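Local coordinates for protein lipoxygenase (Cyanothece sp., PDB 5EK8) that probably uses a non-heme iron centre to insert both atoms of molecular oxygen into a fatty acid, as a 9R-lipoxygenase, at residues Tyr360-Ala363 and His364-Glu368; Phe424-Met427 and Cys428-Val432. All blocks are in the same frame, centred on the assembly; numbering follows the deposited sequence.

Interaction 1: Tyr360-Ala363 and His364-Glu368. With FE2 (Fe (II) ion), chain B.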
ATOM      1  N   TYR A 360       4.686  -3.995  -3.717  1.00 39.91           N
ATOM      2  CA  TYR A 360       3.640  -4.712  -2.997  1.00 42.61           C
ATOM      3  C   TYR A 360       4.004  -5.009  -1.547  1.00 40.40           C
ATOM      4  O   TYR A 360       3.205  -4.777  -0.641  1.00 40.34           O
ATOM      5  CB  TYR A 360       3.298  -6.016  -3.713  1.00 46.60           C
ATOM      6  CG  TYR A 360       2.264  -6.839  -2.979  1.00 48.06           C
ATOM      7  CD1 TYR A 360       0.933  -6.434  -2.926  1.00 47.14           C
ATOM      8  CD2 TYR A 360       2.617  -8.019  -2.340  1.00 47.74           C
ATOM      9  CE1 TYR A 360      -0.013  -7.187  -2.248  1.00 47.68           C
ATOM     10  CE2 TYR A 360       1.685  -8.773  -1.666  1.00 46.67           C
ATOM     11  CZ  TYR A 360       0.375  -8.359  -1.623  1.00 49.04           C
ATOM     12  OH  TYR A 360      -0.544  -9.126  -0.948  1.00 54.91           O
ATOM     13  N   ALA A 361       5.211  -5.506  -1.323  1.00 35.83           N
ATOM     14  CA  ALA A 361       5.617  -5.872   0.027  1.00 31.83           C
ATOM     15  C   ALA A 361       5.900  -4.653   0.900  1.00 33.93           C
ATOM     16  O   ALA A 361       5.293  -4.491   1.962  1.00 37.84           O
ATOM     17  CB  ALA A 361       6.830  -6.770  -0.017  1.00 34.10           C
ATOM     18  N   LYS A 362       6.825  -3.807   0.455  1.00 32.34           N
ATOM     19  CA  LYS A 362       7.314  -2.702   1.281  1.00 36.60           C
ATOM     20  C   LYS A 362       6.300  -1.579   1.459  1.00 39.62           C
ATOM     21  O   LYS A 362       6.256  -0.938   2.508  1.00 41.82           O
ATOM     22  CB  LYS A 362       8.606  -2.126   0.697  1.00 34.01           C
ATOM     23  CG  LYS A 362       9.250  -1.067   1.589  1.00 32.51           C
ATOM     24  CD  LYS A 362      10.538  -0.511   0.991  1.00 32.59           C
ATOM     25  CE  LYS A 362      11.580  -1.599   0.791  1.00 24.93           C
ATOM     26  NZ  LYS A 362      12.888  -1.045   0.361  1.00 25.23           N
ATOM     27  N   ALA A 363       5.488  -1.332   0.439  1.00 42.23           N
ATOM     28  CA  ALA A 363       4.531  -0.237   0.520  1.00 39.08           C
ATOM     29  C   ALA A 363       3.167  -0.709   1.013  1.00 41.18           C
ATOM     30  O   ALA A 363       2.692  -0.258   2.051  1.00 45.55           O
ATOM     31  CB  ALA A 363       4.400   0.452  -0.820  1.00 39.71           C
ATOM     32  N   HIS A 364       2.540  -1.617   0.275  1.00 39.91           N
ATOM     33  CA  HIS A 364       1.173  -2.021   0.582  1.00 44.64           C
ATOM     34  C   HIS A 364       1.064  -2.797   1.884  1.00 48.22           C
ATOM     35  O   HIS A 364       0.448  -2.340   2.858  1.00 55.31           O
ATOM     36  CB  HIS A 364       0.607  -2.866  -0.557  1.00 48.53           C
ATOM     37  CG  HIS A 364       0.306  -2.087  -1.796  1.00 52.54           C
ATOM     38  ND1 HIS A 364      -0.956  -1.612  -2.094  1.00 54.60           N
ATOM     39  CD2 HIS A 364       1.102  -1.690  -2.816  1.00 54.47           C
ATOM     40  CE1 HIS A 364      -0.923  -0.965  -3.242  1.00 52.95           C
ATOM     41  NE2 HIS A 364       0.317  -0.998  -3.702  1.00 54.13           N
ATOM     42  N   VAL A 365       1.662  -3.982   1.889  1.00 43.01           N
ATOM     43  CA  VAL A 365       1.571  -4.874   3.026  1.00 41.42           C
ATOM     44  C   VAL A 365       2.103  -4.230   4.302  1.00 43.85           C
ATOM     45  O   VAL A 365       1.446  -4.279   5.340  1.00 53.37           O
ATOM     46  CB  VAL A 365       2.328  -6.180   2.763  1.00 39.18           C
ATOM     47  CG1 VAL A 365       2.198  -7.111   3.966  1.00 36.00           C
ATOM     48  CG2 VAL A 365       1.803  -6.842   1.500  1.00 34.32           C
ATOM     49  N   GLN A 366       3.277  -3.615   4.229  1.00 38.90           N
ATOM     50  CA  GLN A 366       3.881  -3.059   5.431  1.00 42.55           C
ATOM     51  C   GLN A 366       3.024  -1.945   6.032  1.00 48.17           C
ATOM     52  O   GLN A 366       3.000  -1.761   7.247  1.00 51.85           O
ATOM     53  CB  GLN A 366       5.292  -2.535   5.152  1.00 41.88           C
ATOM     54  CG  GLN A 366       6.029  -2.141   6.428  1.00 43.37           C
ATOM     55  CD  GLN A 366       7.299  -1.346   6.190  1.00 42.88           C
ATOM     56  OE1 GLN A 366       7.917  -0.853   7.139  1.00 44.39           O
ATOM     57  NE2 GLN A 366       7.700  -1.220   4.926  1.00 40.10           N
ATOM     58  N   MET A 367       2.304  -1.213   5.188  1.00 45.74           N
ATOM     59  CA  MET A 367       1.523  -0.080   5.675  1.00 41.68           C
ATOM     60  C   MET A 367       0.103  -0.469   6.090  1.00 42.36           C
ATOM     61  O   MET A 367      -0.531   0.243   6.875  1.00 43.85           O
ATOM     62  CB  MET A 367       1.476   1.028   4.624  1.00 38.92           C
ATOM     63  CG  MET A 367       2.805   1.751   4.401  1.00 39.04           C
ATOM     64  SD  MET A 367       3.448   2.585   5.869  1.00 59.62           S
ATOM     65  CE  MET A 367       4.739   1.454   6.385  1.00 53.10           C
ATOM     66  N   GLU A 368      -0.400  -1.592   5.580  1.00 39.30           N
ATOM     67  CA  GLU A 368      -1.744  -2.020   5.967  1.00 37.46           C
ATOM     68  C   GLU A 368      -1.854  -2.257   7.477  1.00 41.14           C
ATOM     69  O   GLU A 368      -2.881  -1.949   8.081  1.00 42.57           O
ATOM     70  CB  GLU A 368      -2.176  -3.287   5.215  1.00 35.52           C
ATOM     71  CG  GLU A 368      -3.506  -3.850   5.727  1.00 38.41           C
ATOM     72  CD  GLU A 368      -4.311  -4.590   4.680  1.00 44.93           C
ATOM     73  OE1 GLU A 368      -5.473  -4.947   4.975  1.00 47.97           O
ATOM     74  OE2 GLU A 368      -3.796  -4.816   3.568  1.00 46.92           O
TER
HETATM   75 FE   FE2 B 701       0.445   0.620  -5.576  1.00 61.35          FE
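Val365 N gives its hydrogen to Tyr360 O at 3.1 Å in a nearly straight bond (176°), and Gln366 N reaches Ala361 O at 3.2 Å. Both bonds span five residues, so the helix opens here into a wider, pi-type turn. Lys362 O is met instead by a side chain: Gln366 NE2 donates to it at 2.8 Å, in the carbonyl plane and on a lone pair, although the bond is bent. The fully stretched Gln366, with CG opposite the backbone N (chi1 -171°), runs beside Lys362 in the same direction, and its OE1 is taken by His561. Lys362 NZ pairs with Glu358. Ala363 O receives a weak bond from Met367 N. On the Tyr360 side, Val365 CG2 sits over one face of the ring, 3.9 Å from its centroid, a CH-pi contact. One residue earlier, His364 NE2 binds the iron at 2.5 Å while ND1 is tied to Asn398 OD1, so both ring nitrogens are engaged and the rotation of the imidazole is fixed. His359, His570 and the C-terminal carboxylate of Ile668 also bind the metal. This buried turn of helix 337-377 is packed against three helices: 549-574 at Ala363 and Met367, 394-404 at His364, and 421-432 at Tyr360 and Ala361.

Interaction 2: Phe424-Met427 and Cys428-Val432; sequences FLQM and CTEVV
Gln426 and Glu430, one helical turn apart, join through their side chains: Gln426 NE2 donates to Glu430 OE2 at 2.9 Å. The carboxylate oxygen lies close to the amide plane of Gln426 but is itself approached from above its own plane, the two flat groups being turned 59° apart. Followed outward, CB and CG of Glu430 both lie near Gln426 O, CB at 3.1 Å. CD comes within 3.9 Å of Gln426 CG, where the glutamate chain crosses that of Gln426 at a slant. At the tip the two oxygens part company. OE2 takes the amide hydrogen and a weak bond from Asn281 ND2, while OE1 accepts from a water that also donates to Met427 O, bridging side chain and backbone. Gln426 NE2 has a second acceptor in Asn281 O, so the same loop residue touches both members of the pair.

Gln426 O is itself gripped twice, by Glu430 N in the ordinary helical bond and by Thr429 OG1 at 3.1 Å. Both donors come from the same face of the carbonyl plane. The threonine hydroxyl is placed for this by chi1 of 57°, which sets OG1 between its own N and carbonyl carbon. Elsewhere on the helix, Cys428 SG stands over one face of the Phe424 ring, toward its rim, 4.0 Å from the centroid in a sulfur-aromatic contact. The polar flank of helix 421-432 thus faces the loop carrying Asn281 and Tyr282, whereas Phe424, Met427 and Cys428 pack against helix 337-377 at Ala356, Phe352, Ile357 and Tyr360.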
ATOM      1  N   PHE A 424       6.585 -16.055  -4.964  1.00 43.93           N
ATOM      2  CA  PHE A 424       6.281 -14.639  -4.806  1.00 43.48           C
ATOM      3  C   PHE A 424       5.895 -14.309  -3.360  1.00 45.61           C
ATOM      4  O   PHE A 424       6.409 -13.351  -2.739  1.00 46.46           O
ATOM      5  CB  PHE A 424       5.152 -14.240  -5.764  1.00 40.51           C
ATOM      6  CG  PHE A 424       4.623 -12.861  -5.522  1.00 38.07           C
ATOM      7  CD1 PHE A 424       5.249 -11.761  -6.083  1.00 32.91           C
ATOM      8  CD2 PHE A 424       3.517 -12.663  -4.711  1.00 37.60           C
ATOM      9  CE1 PHE A 424       4.776 -10.493  -5.847  1.00 32.71           C
ATOM     10  CE2 PHE A 424       3.045 -11.402  -4.470  1.00 37.68           C
ATOM     11  CZ  PHE A 424       3.671 -10.311  -5.039  1.00 36.05           C
ATOM     12  N   LEU A 425       4.977 -15.115  -2.835  1.00 43.02           N
ATOM     13  CA  LEU A 425       4.554 -15.001  -1.448  1.00 42.08           C
ATOM     14  C   LEU A 425       5.755 -15.074  -0.521  1.00 41.83           C
ATOM     15  O   LEU A 425       5.885 -14.275   0.401  1.00 42.73           O
ATOM     16  CB  LEU A 425       3.558 -16.100  -1.087  1.00 40.75           C
ATOM     17  CG  LEU A 425       2.975 -15.965   0.318  1.00 35.25           C
ATOM     18  CD1 LEU A 425       2.175 -14.672   0.425  1.00 29.77           C
ATOM     19  CD2 LEU A 425       2.124 -17.191   0.667  1.00 29.13           C
ATOM     20  N   GLN A 426       6.644 -16.023  -0.788  1.00 38.86           N
ATOM     21  CA  GLN A 426       7.810 -16.206   0.061  1.00 47.39           C
ATOM     22  C   GLN A 426       8.701 -14.968   0.055  1.00 51.11           C
ATOM     23  O   GLN A 426       9.248 -14.601   1.095  1.00 50.80           O
ATOM     24  CB  GLN A 426       8.610 -17.426  -0.369  1.00 43.78           C
ATOM     25  CG  GLN A 426       9.826 -17.689   0.491  1.00 35.82           C
ATOM     26  CD  GLN A 426      10.608 -18.874  -0.007  1.00 38.56           C
ATOM     27  OE1 GLN A 426      10.032 -19.913  -0.332  1.00 42.14           O
ATOM     28  NE2 GLN A 426      11.926 -18.724  -0.093  1.00 38.82           N
ATOM     29  N   MET A 427       8.839 -14.323  -1.104  1.00 44.74           N
ATOM     30  CA  MET A 427       9.572 -13.057  -1.160  1.00 42.04           C
ATOM     31  C   MET A 427       8.935 -12.074  -0.192  1.00 43.43           C
ATOM     32  O   MET A 427       9.619 -11.431   0.638  1.00 46.00           O
ATOM     33  CB  MET A 427       9.577 -12.465  -2.572  1.00 40.83           C
ATOM     34  CG  MET A 427      10.338 -13.271  -3.611  1.00 44.96           C
ATOM     35  SD  MET A 427      10.302 -12.488  -5.240  1.00 59.65           S
ATOM     36  CE  MET A 427      11.287 -11.023  -4.938  1.00 51.50           C
ATOM     37  N   CYS A 428       7.611 -11.989  -0.285  1.00 43.00           N
ATOM     38  CA  CYS A 428       6.875 -11.017   0.516  1.00 44.09           C
ATOM     39  C   CYS A 428       7.019 -11.244   2.016  1.00 38.35           C
ATOM     40  O   CYS A 428       7.405 -10.330   2.751  1.00 35.35           O
ATOM     41  CB  CYS A 428       5.402 -11.034   0.127  1.00 51.29           C
ATOM     42  SG  CYS A 428       5.116 -10.431  -1.543  1.00 52.70           S
ATOM     43  N   THR A 429       6.706 -12.458   2.463  1.00 40.32           N
ATOM     44  CA  THR A 429       6.807 -12.818   3.876  1.00 39.85           C
ATOM     45  C   THR A 429       8.232 -12.633   4.387  1.00 44.60           C
ATOM     46  O   THR A 429       8.439 -12.100   5.487  1.00 56.79           O
ATOM     47  CB  THR A 429       6.360 -14.279   4.136  1.00 39.24           C
ATOM     48  OG1 THR A 429       7.129 -15.182   3.329  1.00 42.80           O
ATOM     49  CG2 THR A 429       4.882 -14.454   3.824  1.00 37.13           C
ATOM     50  N   GLU A 430       9.204 -13.065   3.583  1.00 36.16           N
ATOM     51  CA  GLU A 430      10.615 -12.860   3.907  1.00 32.24           C
ATOM     52  C   GLU A 430      10.911 -11.408   4.267  1.00 35.05           C
ATOM     53  O   GLU A 430      11.381 -11.127   5.373  1.00 34.85           O
ATOM     54  CB  GLU A 430      11.520 -13.291   2.750  1.00 27.94           C
ATOM     55  CG  GLU A 430      11.940 -14.750   2.798  1.00 32.59           C
ATOM     56  CD  GLU A 430      12.677 -15.189   1.545  1.00 42.35           C
ATOM     57  OE1 GLU A 430      13.051 -14.315   0.736  1.00 48.20           O
ATOM     58  OE2 GLU A 430      12.881 -16.410   1.366  1.00 43.07           O
ATOM     59  N   VAL A 431      10.637 -10.474   3.356  1.00 40.29           N
ATOM     60  CA  VAL A 431      11.046  -9.098   3.655  1.00 37.25           C
ATOM     61  C   VAL A 431      10.154  -8.404   4.698  1.00 37.83           C
ATOM     62  O   VAL A 431      10.645  -7.589   5.484  1.00 37.27           O
ATOM     63  CB  VAL A 431      11.106  -8.230   2.387  1.00 36.40           C
ATOM     64  CG1 VAL A 431      12.275  -8.665   1.525  1.00 37.34           C
ATOM     65  CG2 VAL A 431       9.796  -8.298   1.612  1.00 42.03           C
ATOM     66  N   VAL A 432       8.861  -8.728   4.730  1.00 35.73           N
ATOM     67  CA  VAL A 432       7.957  -8.050   5.662  1.00 40.97           C
ATOM     68  C   VAL A 432       8.253  -8.515   7.091  1.00 46.06           C
ATOM     69  O   VAL A 432       8.027  -7.781   8.055  1.00 47.34           O
ATOM     70  CB  VAL A 432       6.461  -8.282   5.299  1.00 32.98           C
ATOM     71  CG1 VAL A 432       5.538  -7.726   6.377  1.00 27.65           C
ATOM     72  CG2 VAL A 432       6.131  -7.630   3.957  1.00 32.04           C
TER
HETATM   73  O   HOH W   1      12.535 -11.616  -0.061  1.00 36.58           O

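In the fold
Interaction 1 comes first along the chain, in the long helix 337-377, and interaction 2 follows on the short helix 421-432; their centres are about 11 Å apart. The two helices touch directly. Tyr360 CD2 packs against Cys428 SG at 3.6 Å and against Phe424 CZ, and Ala361 CB meets Val431 CG2, so Tyr360 has Val365 from its own helix and the Cys428-Phe424 pair from the other around its ring. Interaction 1 supplies an iron ligand, whereas interaction 2 supplies none: its Phe424 side chain lies about 11 Å from the metal. In the mainly helical lipoxygenase catalytic domain, helix 421-432 packs against helix 337-377, one of the two helices that carry iron-binding histidines.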